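Local structure of GrgF (Penicillium sp. sh18, 6LZH) at the interface of chains A and B. The protein acts as a polyketide transferase of the alpha/beta hydrolase fold, catalysing a Claisen condensation in the biosynthesis of the chain-fused fungal polyketide gregatin A. Coordinates in Å, arbitrary orientation; residue numbers count along the deposited sequence, not the author numbering. Chains: chain A/B, GrgF.

Contacts 1 and 2 are neighbouring patches of one two-fold symmetric interface between GrgF copies, their centres about 14 Å apart. Helix 84-99 of chain A gives A:Arg85 to contact 2 and A:Glu89, A:His92 and A:Asp93 to contact 1; from chain B, helix 210-216 supplies B:Tyr213 to contact 1 and B:Leu216 to contact 2. Contact 1 is rich in charged groups; contact 2 joins the two Ser217 copies through water. Contact 2 lies nearer the catalytic A:Cys115, about 15 Å from centre to residue against 21 Å. With their twins, the patches bind a pair that may be the functional dimer.

Contact 1: the interface of chains A and B. Residues chain A 16, 89, 92-93, 130; chain B 158, 161, 165, 213.
B:Arg161, on helix 150-165, reaches across to A:Asp93 and A:Glu89 on helix 84-99, and 82 Å² of its surface is hidden by chain A. Its side chain turns at chi3 (82°), and the guanidinium is presented side-on to the carboxylate: NE of B:Arg161 donates to OD1 of A:Asp93 at 2.8 Å, and NH2 forms a hydrogen-bonded salt bridge with OD2 at 2.7 Å. Both oxygens lie in the guanidinium plane, but the two flat groups are twisted by 32°, so the nitrogens meet the carboxylate from out of its own plane. On the opposite face of that carboxylate, the backbone N of A:Leu16 also donates to OD2, fixing the acid from within its own chain. NH1 of B:Arg161 forms a salt bridge at 2.8 Å with OE1 of A:Glu89, using that oxygen's anti lone pair; here the carboxylate and guanidinium planes stand nearly perpendicular. The shared positive charge would tend to keep both carboxylates ionised. A:Leu16 covers one guanidinium face, CD2 lying 3.5 Å above the plane over its centre, while the backbone O of A:Glu89 lies towards the rim of the other.

A:His92, burying 40 Å², extends the contact towards helix 210-216. Its NE2 and the phenol OH of B:Tyr213 are hydrogen bonded at 2.6 Å, the donor not settled; the bond is clearly bent, and the imidazole presents its edge to the phenol, the planes 86° apart. Bends at chi2 and chi3 fold B:Met158 so that its methyl CE sits over one imidazole face, 3.8 Å from the ring centroid. On the backbone side of A:His92, NH2 of A:Arg130 donates to its carbonyl O, tying the helix to a loop. Water 1 joins the edge of the charged cluster, bridging OE1 of A:Glu89 at 2.8 Å and NH2 of B:Arg161.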
loop_
_atom_site.group_PDB
_atom_site.type_symbol
_atom_site.label_atom_id
_atom_site.label_comp_id
_atom_site.label_asym_id
_atom_site.label_seq_id
_atom_site.Cartn_x
_atom_site.Cartn_y
_atom_site.Cartn_z
ATOM N N LEU A 16 -15.684 0.372 3.300
ATOM C CA LEU A 16 -15.850 -0.247 1.988
ATOM C C LEU A 16 -15.536 -1.739 2.040
ATOM O O LEU A 16 -16.196 -2.540 1.370
ATOM C CB LEU A 16 -14.978 0.463 0.953
ATOM C CG LEU A 16 -15.047 0.013 -0.518
ATOM C CD1 LEU A 16 -16.458 0.139 -1.089
ATOM C CD2 LEU A 16 -14.081 0.826 -1.342
ATOM N N GLU A 89 -7.859 4.918 3.802
ATOM C CA GLU A 89 -9.081 4.583 3.077
ATOM C C GLU A 89 -10.291 4.688 3.989
ATOM O O GLU A 89 -11.346 5.190 3.587
ATOM C CB GLU A 89 -8.981 3.173 2.506
ATOM C CG GLU A 89 -8.211 3.070 1.215
ATOM C CD GLU A 89 -8.242 1.651 0.688
ATOM O OE1 GLU A 89 -9.302 1.196 0.201
ATOM O OE2 GLU A 89 -7.216 0.982 0.811
ATOM N N HIS A 92 -11.715 8.073 4.339
ATOM C CA HIS A 92 -12.654 8.416 3.266
ATOM C C HIS A 92 -14.056 7.886 3.577
ATOM O O HIS A 92 -15.064 8.546 3.294
ATOM C CB HIS A 92 -12.193 7.847 1.923
ATOM C CG HIS A 92 -10.755 8.108 1.589
ATOM N ND1 HIS A 92 -10.085 9.242 1.996
ATOM C CD2 HIS A 92 -9.859 7.371 0.886
ATOM C CE1 HIS A 92 -8.840 9.200 1.549
ATOM N NE2 HIS A 92 -8.679 8.079 0.865
ATOM N N ASP A 93 -14.143 6.686 4.143
ATOM C CA ASP A 93 -15.451 6.148 4.504
ATOM C C ASP A 93 -16.050 6.932 5.664
ATOM O O ASP A 93 -17.271 7.142 5.723
ATOM C CB ASP A 93 -15.330 4.656 4.854
ATOM C CG ASP A 93 -14.893 3.817 3.663
ATOM O OD1 ASP A 93 -15.086 4.293 2.522
ATOM O OD2 ASP A 93 -14.347 2.691 3.870
ATOM N N ARG A 130 -12.868 16.064 -0.840
ATOM C CA ARG A 130 -14.003 16.443 -0.006
ATOM C C ARG A 130 -13.561 16.980 1.347
ATOM O O ARG A 130 -14.372 17.586 2.050
ATOM C CB ARG A 130 -14.945 15.251 0.198
ATOM C CG ARG A 130 -15.445 14.626 -1.127
ATOM C CD ARG A 130 -16.150 13.303 -0.862
ATOM N NE ARG A 130 -15.264 12.376 -0.161
ATOM C CZ ARG A 130 -15.673 11.267 0.449
ATOM N NH1 ARG A 130 -16.965 10.928 0.431
ATOM N NH2 ARG A 130 -14.784 10.496 1.070
ATOM N N MET B 158 -13.120 8.588 -5.029
ATOM C CA MET B 158 -13.942 8.954 -3.881
ATOM C C MET B 158 -15.415 8.678 -4.156
ATOM O O MET B 158 -16.141 8.211 -3.275
ATOM C CB MET B 158 -13.712 10.425 -3.503
ATOM C CG MET B 158 -12.347 10.719 -2.884
ATOM S SD MET B 158 -11.909 9.600 -1.528
ATOM C CE MET B 158 -10.725 8.502 -2.296
ATOM N N ARG B 161 -16.250 4.862 -4.010
ATOM C CA ARG B 161 -16.356 4.358 -2.646
ATOM C C ARG B 161 -17.743 4.608 -2.080
ATOM O O ARG B 161 -18.380 3.701 -1.534
ATOM C CB ARG B 161 -15.324 5.024 -1.731
ATOM C CG ARG B 161 -13.899 4.612 -1.887
ATOM C CD ARG B 161 -13.075 5.180 -0.707
ATOM N NE ARG B 161 -13.195 4.333 0.477
ATOM C CZ ARG B 161 -12.414 3.283 0.694
ATOM N NH1 ARG B 161 -11.474 2.968 -0.203
ATOM N NH2 ARG B 161 -12.573 2.536 1.777
ATOM N N LEU B 165 -20.712 1.711 -1.273
ATOM C CA LEU B 165 -21.310 1.609 0.050
ATOM C C LEU B 165 -22.831 1.656 -0.025
ATOM O O LEU B 165 -23.514 1.052 0.814
ATOM C CB LEU B 165 -20.782 2.727 0.944
ATOM C CG LEU B 165 -19.383 2.486 1.532
ATOM C CD1 LEU B 165 -18.825 3.777 2.105
ATOM C CD2 LEU B 165 -19.418 1.397 2.585
ATOM N N TYR B 213 -6.013 4.952 -7.558
ATOM C CA TYR B 213 -5.893 5.344 -6.156
ATOM C C TYR B 213 -4.789 4.557 -5.451
ATOM O O TYR B 213 -3.909 5.134 -4.796
ATOM C CB TYR B 213 -7.239 5.136 -5.452
ATOM C CG TYR B 213 -7.200 5.409 -3.960
ATOM C CD1 TYR B 213 -6.847 4.415 -3.060
ATOM C CD2 TYR B 213 -7.521 6.664 -3.457
ATOM C CE1 TYR B 213 -6.797 4.664 -1.704
ATOM C CE2 TYR B 213 -7.483 6.920 -2.096
ATOM C CZ TYR B 213 -7.117 5.928 -1.233
ATOM O OH TYR B 213 -7.077 6.183 0.103
HETATM O O HOH W 1 -11.079 0.065 1.979
#

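Contact 2: the interface of chains A and B. Residues chain A 85, 127, 217-218, 223; chain B 216-217.
B:Ser217, the first residue after helix 210-216, projects towards A:Trp218 and A:Arg85, and 81 Å² of its surface is hidden by chain A. CB of B:Ser217 approaches CZ3 of A:Trp218, on the six-membered ring, at 3.5 Å, obliquely from above the rim, on the face opposite the backbone N of A:Arg85. With CG anti to the backbone N (chi1 -177°), A:Trp218 swings its benzo end towards the partner chain. The hydroxyl OG of B:Ser217, placed between its own backbone N and carbonyl carbon (chi1 74°), points to the aliphatic part of A:Arg85, 3.6 Å from CD. The arginine chain turns at chi3, and water 2 lies in the guanidinium plane at its edge, bonded to NH1 at 2.8 Å. That water also bonds to OG of B:Ser217, so the arginine reaches the serine through solvent.

Water 2 passes the link on to water 3, which bridges the backbone O atoms of A:Ser217 and B:Ser217 at 2.9 and 2.8 Å. O of A:Ser217 and O of B:Ser217, 3.4 Å from each other, can only accept, and the shared water supplies a polar partner for both where the chains come together.

Next to the serine, the side chains of B:Leu216 and A:Phe127 lie alongside and run antiparallel, CB of the leucine lying 4.0 Å from CE1 of the phenyl ring. A:Val223 adds its CG1 methyl against the backbone O of B:Leu216.

In chain A the patch gathers the start of helix 84-99, the last residue of helix 116-127 and the segment following helix 209-216; helix 116-127 begins directly after the catalytic A:Cys115.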
loop_
_atom_site.group_PDB
_atom_site.type_symbol
_atom_site.label_atom_id
_atom_site.label_comp_id
_atom_site.label_asym_id
_atom_site.label_seq_id
_atom_site.Cartn_x
_atom_site.Cartn_y
_atom_site.Cartn_z
ATOM N N ARG A 85 -2.296 2.551 4.717
ATOM C CA ARG A 85 -3.105 2.694 3.513
ATOM C C ARG A 85 -4.573 2.400 3.796
ATOM O O ARG A 85 -5.458 3.170 3.404
ATOM C CB ARG A 85 -2.591 1.772 2.410
ATOM C CG ARG A 85 -3.341 1.976 1.124
ATOM C CD ARG A 85 -2.869 0.969 0.069
ATOM N NE ARG A 85 -3.635 -0.267 0.167
ATOM C CZ ARG A 85 -3.518 -1.279 -0.686
ATOM N NH1 ARG A 85 -2.658 -1.195 -1.688
ATOM N NH2 ARG A 85 -4.261 -2.369 -0.534
ATOM N N PHE A 127 -5.660 12.370 -0.943
ATOM C CA PHE A 127 -6.497 11.684 -1.917
ATOM C C PHE A 127 -7.926 12.202 -1.978
ATOM O O PHE A 127 -8.581 12.042 -3.020
ATOM C CB PHE A 127 -6.535 10.175 -1.606
ATOM C CG PHE A 127 -5.180 9.525 -1.575
ATOM C CD1 PHE A 127 -4.242 9.804 -2.560
ATOM C CD2 PHE A 127 -4.845 8.627 -0.566
ATOM C CE1 PHE A 127 -2.976 9.206 -2.540
ATOM C CE2 PHE A 127 -3.594 8.016 -0.551
ATOM C CZ PHE A 127 -2.656 8.319 -1.546
ATOM N N SER A 217 6.216 -0.597 2.493
ATOM C CA SER A 217 5.655 -0.156 1.221
ATOM C C SER A 217 4.892 1.151 1.341
ATOM O O SER A 217 4.265 1.584 0.363
ATOM C CB SER A 217 4.728 -1.219 0.631
ATOM O OG SER A 217 3.719 -1.595 1.570
ATOM N N TRP A 218 4.906 1.767 2.517
ATOM C CA TRP A 218 4.166 2.993 2.785
ATOM C C TRP A 218 5.176 4.094 3.073
ATOM O O TRP A 218 5.942 4.004 4.038
ATOM C CB TRP A 218 3.209 2.793 3.963
ATOM C CG TRP A 218 2.366 3.987 4.243
ATOM C CD1 TRP A 218 2.567 4.915 5.223
ATOM C CD2 TRP A 218 1.191 4.394 3.531
ATOM N NE1 TRP A 218 1.581 5.884 5.166
ATOM C CE2 TRP A 218 0.721 5.581 4.142
ATOM C CE3 TRP A 218 0.480 3.866 2.446
ATOM C CZ2 TRP A 218 -0.424 6.247 3.703
ATOM C CZ3 TRP A 218 -0.660 4.538 2.002
ATOM C CH2 TRP A 218 -1.105 5.711 2.640
ATOM N N VAL A 223 3.338 10.960 -1.149
ATOM C CA VAL A 223 2.002 11.396 -1.543
ATOM C C VAL A 223 1.623 12.750 -0.948
ATOM O O VAL A 223 0.614 13.335 -1.356
ATOM C CB VAL A 223 0.938 10.330 -1.195
ATOM C CG1 VAL A 223 1.373 8.939 -1.701
ATOM C CG2 VAL A 223 0.636 10.299 0.302
ATOM N N LEU B 216 -0.933 5.300 -6.404
ATOM C CA LEU B 216 -0.211 6.487 -5.967
ATOM C C LEU B 216 0.534 6.239 -4.665
ATOM O O LEU B 216 1.540 6.904 -4.398
ATOM C CB LEU B 216 -1.166 7.681 -5.820
ATOM C CG LEU B 216 -1.702 8.321 -7.112
ATOM C CD1 LEU B 216 -2.535 9.558 -6.785
ATOM C CD2 LEU B 216 -0.594 8.673 -8.097
ATOM N N SER B 217 0.068 5.297 -3.847
ATOM C CA SER B 217 0.795 4.923 -2.646
ATOM C C SER B 217 1.751 3.754 -2.886
ATOM O O SER B 217 2.309 3.215 -1.921
ATOM C CB SER B 217 -0.188 4.621 -1.502
ATOM O OG SER B 217 -0.869 3.385 -1.660
HETATM O O HOH W 2 -0.554 0.582 -2.361
HETATM O O HOH W 3 1.498 1.074 -0.311
#